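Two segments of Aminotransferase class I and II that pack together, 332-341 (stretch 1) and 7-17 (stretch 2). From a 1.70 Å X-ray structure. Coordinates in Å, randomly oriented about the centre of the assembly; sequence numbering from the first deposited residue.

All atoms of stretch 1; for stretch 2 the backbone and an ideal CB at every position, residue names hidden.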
# COMPACT_ATOMS: atom_id res chain seq x y z
N VAL A 332 -19.74 -11.68 21.63
CA VAL A 332 -18.41 -12.26 21.44
C VAL A 332 -18.13 -12.40 19.93
O VAL A 332 -18.94 -12.97 19.18
CB VAL A 332 -18.28 -13.66 22.12
CG1 VAL A 332 -16.89 -14.27 21.88
CG2 VAL A 332 -18.57 -13.59 23.63
N LEU A 333 -17.03 -11.84 19.48
CA LEU A 333 -16.68 -11.91 18.06
C LEU A 333 -15.54 -12.88 17.84
O LEU A 333 -14.48 -12.77 18.47
CB LEU A 333 -16.33 -10.54 17.50
CG LEU A 333 -16.13 -10.47 15.96
CD1 LEU A 333 -17.47 -10.66 15.23
CD2 LEU A 333 -15.45 -9.17 15.55
N LEU A 334 -15.79 -13.84 16.93
CA LEU A 334 -14.82 -14.79 16.43
C LEU A 334 -14.85 -14.63 14.91
O LEU A 334 -15.70 -13.87 14.38
CB LEU A 334 -15.27 -16.22 16.79
CG LEU A 334 -15.21 -16.61 18.28
CD1 LEU A 334 -16.00 -17.89 18.54
CD2 LEU A 334 -13.77 -16.80 18.68
N VAL A 335 -13.97 -15.35 14.20
CA VAL A 335 -14.08 -15.45 12.74
C VAL A 335 -14.46 -16.90 12.40
O VAL A 335 -13.73 -17.82 12.78
CB VAL A 335 -12.83 -15.03 11.99
CG1 VAL A 335 -13.09 -15.09 10.43
CG2 VAL A 335 -12.43 -13.60 12.44
N PRO A 336 -15.61 -17.10 11.74
CA PRO A 336 -16.02 -18.49 11.52
C PRO A 336 -15.20 -19.18 10.44
O PRO A 336 -14.70 -18.51 9.51
CB PRO A 336 -17.48 -18.36 11.05
CG PRO A 336 -17.56 -17.02 10.43
CD PRO A 336 -16.60 -16.15 11.21
N GLY A 337 -15.09 -20.51 10.57
CA GLY A 337 -14.17 -21.30 9.78
C GLY A 337 -14.45 -21.35 8.28
O GLY A 337 -13.52 -21.54 7.51
N ASN A 338 -15.70 -21.19 7.89
CA ASN A 338 -16.06 -21.13 6.47
C ASN A 338 -15.38 -19.98 5.74
O ASN A 338 -15.23 -20.03 4.52
CB ASN A 338 -17.58 -21.02 6.30
CG ASN A 338 -18.12 -19.75 6.92
OD1 ASN A 338 -17.92 -19.53 8.10
ND2 ASN A 338 -18.77 -18.90 6.12
N ARG A 339 -14.97 -18.94 6.46
CA ARG A 339 -14.21 -17.84 5.85
C ARG A 339 -12.78 -18.26 5.44
O ARG A 339 -12.09 -17.51 4.72
CB ARG A 339 -14.16 -16.62 6.77
CG ARG A 339 -15.52 -16.03 7.16
CD ARG A 339 -16.27 -15.54 5.93
NE ARG A 339 -17.61 -14.99 6.14
CZ ARG A 339 -18.02 -13.81 5.70
NH1 ARG A 339 -17.18 -12.97 5.06
NH2 ARG A 339 -19.28 -13.45 5.88
N PHE A 340 -12.36 -19.43 5.91
CA PHE A 340 -11.11 -20.12 5.52
C PHE A 340 -11.39 -21.46 4.77
O PHE A 340 -10.51 -22.31 4.64
CB PHE A 340 -10.24 -20.38 6.77
CG PHE A 340 -10.12 -19.19 7.69
CD1 PHE A 340 -11.04 -18.98 8.70
CD2 PHE A 340 -9.09 -18.26 7.53
CE1 PHE A 340 -10.94 -17.86 9.54
CE2 PHE A 340 -8.99 -17.14 8.36
CZ PHE A 340 -9.91 -16.95 9.37
N GLU A 341 -12.62 -21.64 4.27
CA GLU A 341 -13.08 -22.87 3.66
C GLU A 341 -12.81 -24.11 4.51
O GLU A 341 -12.60 -25.20 3.99
CB GLU A 341 -12.58 -23.05 2.21
CG GLU A 341 -13.56 -23.94 1.36
CD GLU A 341 -13.11 -24.21 -0.09
OE1 GLU A 341 -12.07 -23.67 -0.52
OE2 GLU A 341 -13.80 -24.99 -0.79
N UNK A 7 -12.19 -10.23 0.02
CA UNK A 7 -11.29 -10.75 1.03
C UNK A 7 -12.18 -11.18 2.21
O UNK A 7 -12.84 -10.36 2.83
CB UNK A 7 -10.24 -9.72 1.44
N UNK A 8 -12.25 -12.50 2.46
CA UNK A 8 -13.28 -13.06 3.30
C UNK A 8 -13.26 -12.61 4.74
O UNK A 8 -14.30 -12.26 5.29
CB UNK A 8 -13.18 -14.59 3.26
N UNK A 9 -12.10 -12.67 5.38
CA UNK A 9 -11.99 -12.21 6.78
C UNK A 9 -12.36 -10.72 6.86
O UNK A 9 -13.11 -10.30 7.74
CB UNK A 9 -10.58 -12.44 7.32
N UNK A 10 -11.87 -9.94 5.90
CA UNK A 10 -12.17 -8.50 5.83
C UNK A 10 -13.68 -8.16 5.78
O UNK A 10 -14.19 -7.30 6.51
CB UNK A 10 -11.49 -7.91 4.59
N UNK A 11 -14.41 -8.85 4.91
CA UNK A 11 -15.82 -8.60 4.74
C UNK A 11 -16.54 -8.91 6.08
O UNK A 11 -17.40 -8.15 6.53
CB UNK A 11 -16.38 -9.44 3.59
N UNK A 12 -16.17 -10.02 6.70
CA UNK A 12 -16.76 -10.39 8.00
C UNK A 12 -16.50 -9.30 9.04
O UNK A 12 -17.45 -8.84 9.68
CB UNK A 12 -16.19 -11.73 8.49
N UNK A 13 -15.23 -8.90 9.19
CA UNK A 13 -14.87 -7.84 10.14
C UNK A 13 -15.53 -6.50 9.78
O UNK A 13 -16.04 -5.81 10.69
CB UNK A 13 -13.35 -7.67 10.19
N UNK A 14 -15.53 -6.10 8.50
CA UNK A 14 -16.23 -4.87 8.11
C UNK A 14 -17.66 -4.82 8.65
O UNK A 14 -18.11 -3.79 9.18
CB UNK A 14 -16.25 -4.74 6.59
N UNK A 15 -18.39 -5.93 8.51
CA UNK A 15 -19.79 -5.98 8.90
C UNK A 15 -19.97 -6.03 10.43
O UNK A 15 -20.88 -5.37 10.96
CB UNK A 15 -20.46 -7.20 8.26
N UNK A 16 -19.09 -6.74 11.13
CA UNK A 16 -19.37 -7.13 12.54
C UNK A 16 -18.48 -6.54 13.62
O UNK A 16 -18.85 -6.60 14.79
CB UNK A 16 -19.28 -8.65 12.66
N UNK A 17 -17.35 -5.94 13.27
CA UNK A 17 -16.37 -5.47 14.26
C UNK A 17 -16.99 -4.42 15.24
O UNK A 17 -16.67 -4.43 16.44
CB UNK A 17 -15.16 -4.87 13.54

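Position 7 precedes the helix, at its N-cap, and its CA-to-CB bond points away from stretch 1, so this contact sets no demand. It is F7, which touches nothing in 332-341.

Position 8 faces stretch 1 closely: an ideal CB would lie 3.4 Å from R339 O, and there is room for it. Glycine, alanine or another small residue would fit, and the useful group is the backbone carbonyl. The residue is G8, whose O accepts a hydrogen bond from R339 NH1 at 3.0 Å.

At position 9 CB points sideways, 4.8 Å from V335 CG1 and 5.0 Å from F340 CZ. A medium apolar side chain, valine, isoleucine or leucine, would suit. V9 takes the t rotamer; its CG2 lies 3.6 Å from F340 CE2 and 4.3 Å from V335 CG1.

Position 10 points away and is unconstrained here; it is E10.

Position 11 points sideways, yet its CB lies 3.9 Å from R339 NH1. A cation so near asks for an acid, though glutamine or asparagine could also offer an acceptor. E11 bends at chi2 (m) to form a salt bridge: OE1 sits 2.6 Å from R339 NH1 and 2.9 Å from R339 NH2, near the guanidinium plane, where the N-H donors point.

Position 12 points toward stretch 1, its CB 5.2 Å from P336 CD and 5.0 Å from V335 CG1. Beyond lie apolar groups and the carbonyl of L334, so a long, flat side chain with a donor is attractive; a large apolar one could fill the space but leave that carbonyl unanswered. W12 fills the space and answers the carbonyl. NE1 donates to L334 O at 2.8 Å, P336 CD packs over one face, 3.6 Å from the six-membered ring centroid in a CH-pi contact, and CZ2 lies 4.1 Å from L333 CD1. Its CB covers one face of the R339 guanidinium.

Position 13 has a CB beyond reach, so only a longer side chain can arrive; leucine or methionine would serve. L13 brings CD2 to 4.0 Å from L333 CD2 and 4.4 Å from V335 CG2.

Positions 14 and 15 are out of reach and free of this contact: N14 and V15.

At position 16 CB points toward stretch 1, 3.7 Å from L333 CD1, and many side chains could lay their first carbon there. H16 does so, with CB 3.8 Å from L333 CD1.

Position 17 points away and tolerates polarity. E17 reaches L333 CD2 with its CA, 4.0 Å away.

Stretch 2 7-17: FGVEEWLNVHE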
# COMPACT_ATOMS: atom_id res chain seq x y z
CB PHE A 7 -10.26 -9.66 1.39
CG PHE A 7 -8.97 -10.18 1.98
CD1 PHE A 7 -8.96 -10.77 3.25
CD2 PHE A 7 -7.76 -10.04 1.29
CE1 PHE A 7 -7.78 -11.23 3.82
CE2 PHE A 7 -6.58 -10.49 1.82
CZ PHE A 7 -6.57 -11.07 3.12
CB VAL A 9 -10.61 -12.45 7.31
CG1 VAL A 9 -10.42 -11.72 8.67
CG2 VAL A 9 -10.35 -13.98 7.37
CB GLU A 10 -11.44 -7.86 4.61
CG GLU A 10 -11.61 -6.37 4.52
CD GLU A 10 -10.82 -5.74 3.33
OE1 GLU A 10 -10.25 -6.49 2.54
OE2 GLU A 10 -10.82 -4.49 3.24
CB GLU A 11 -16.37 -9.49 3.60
CG GLU A 11 -17.82 -9.15 3.17
CD GLU A 11 -18.91 -9.82 4.04
OE1 GLU A 11 -18.62 -10.88 4.66
OE2 GLU A 11 -20.05 -9.28 4.11
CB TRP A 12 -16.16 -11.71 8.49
CG TRP A 12 -16.53 -12.05 9.89
CD1 TRP A 12 -15.76 -11.88 11.00
CD2 TRP A 12 -17.73 -12.68 10.32
NE1 TRP A 12 -16.44 -12.34 12.12
CE2 TRP A 12 -17.66 -12.82 11.72
CE3 TRP A 12 -18.90 -13.07 9.66
CZ2 TRP A 12 -18.71 -13.39 12.47
CZ3 TRP A 12 -19.93 -13.65 10.39
CH2 TRP A 12 -19.83 -13.79 11.78
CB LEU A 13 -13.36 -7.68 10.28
CG LEU A 13 -12.64 -8.91 10.83
CD1 LEU A 13 -11.14 -8.79 10.80
CD2 LEU A 13 -13.16 -9.27 12.27
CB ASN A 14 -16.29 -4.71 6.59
CG ASN A 14 -14.98 -4.30 5.97
OD1 ASN A 14 -14.06 -3.83 6.64
ND2 ASN A 14 -14.88 -4.49 4.66
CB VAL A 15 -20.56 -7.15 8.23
CG1 VAL A 15 -22.01 -7.26 8.77
CG2 VAL A 15 -20.60 -6.98 6.73
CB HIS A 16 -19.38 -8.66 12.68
CG HIS A 16 -20.40 -9.33 11.82
ND1 HIS A 16 -21.76 -9.13 11.98
CD2 HIS A 16 -20.26 -10.17 10.78
CE1 HIS A 16 -22.40 -9.82 11.06
NE2 HIS A 16 -21.52 -10.46 10.32
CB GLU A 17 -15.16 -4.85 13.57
CG GLU A 17 -13.83 -5.35 14.07
CD GLU A 17 -12.63 -4.88 13.18
OE1 GLU A 17 -12.80 -4.03 12.25
OE2 GLU A 17 -11.50 -5.38 13.41
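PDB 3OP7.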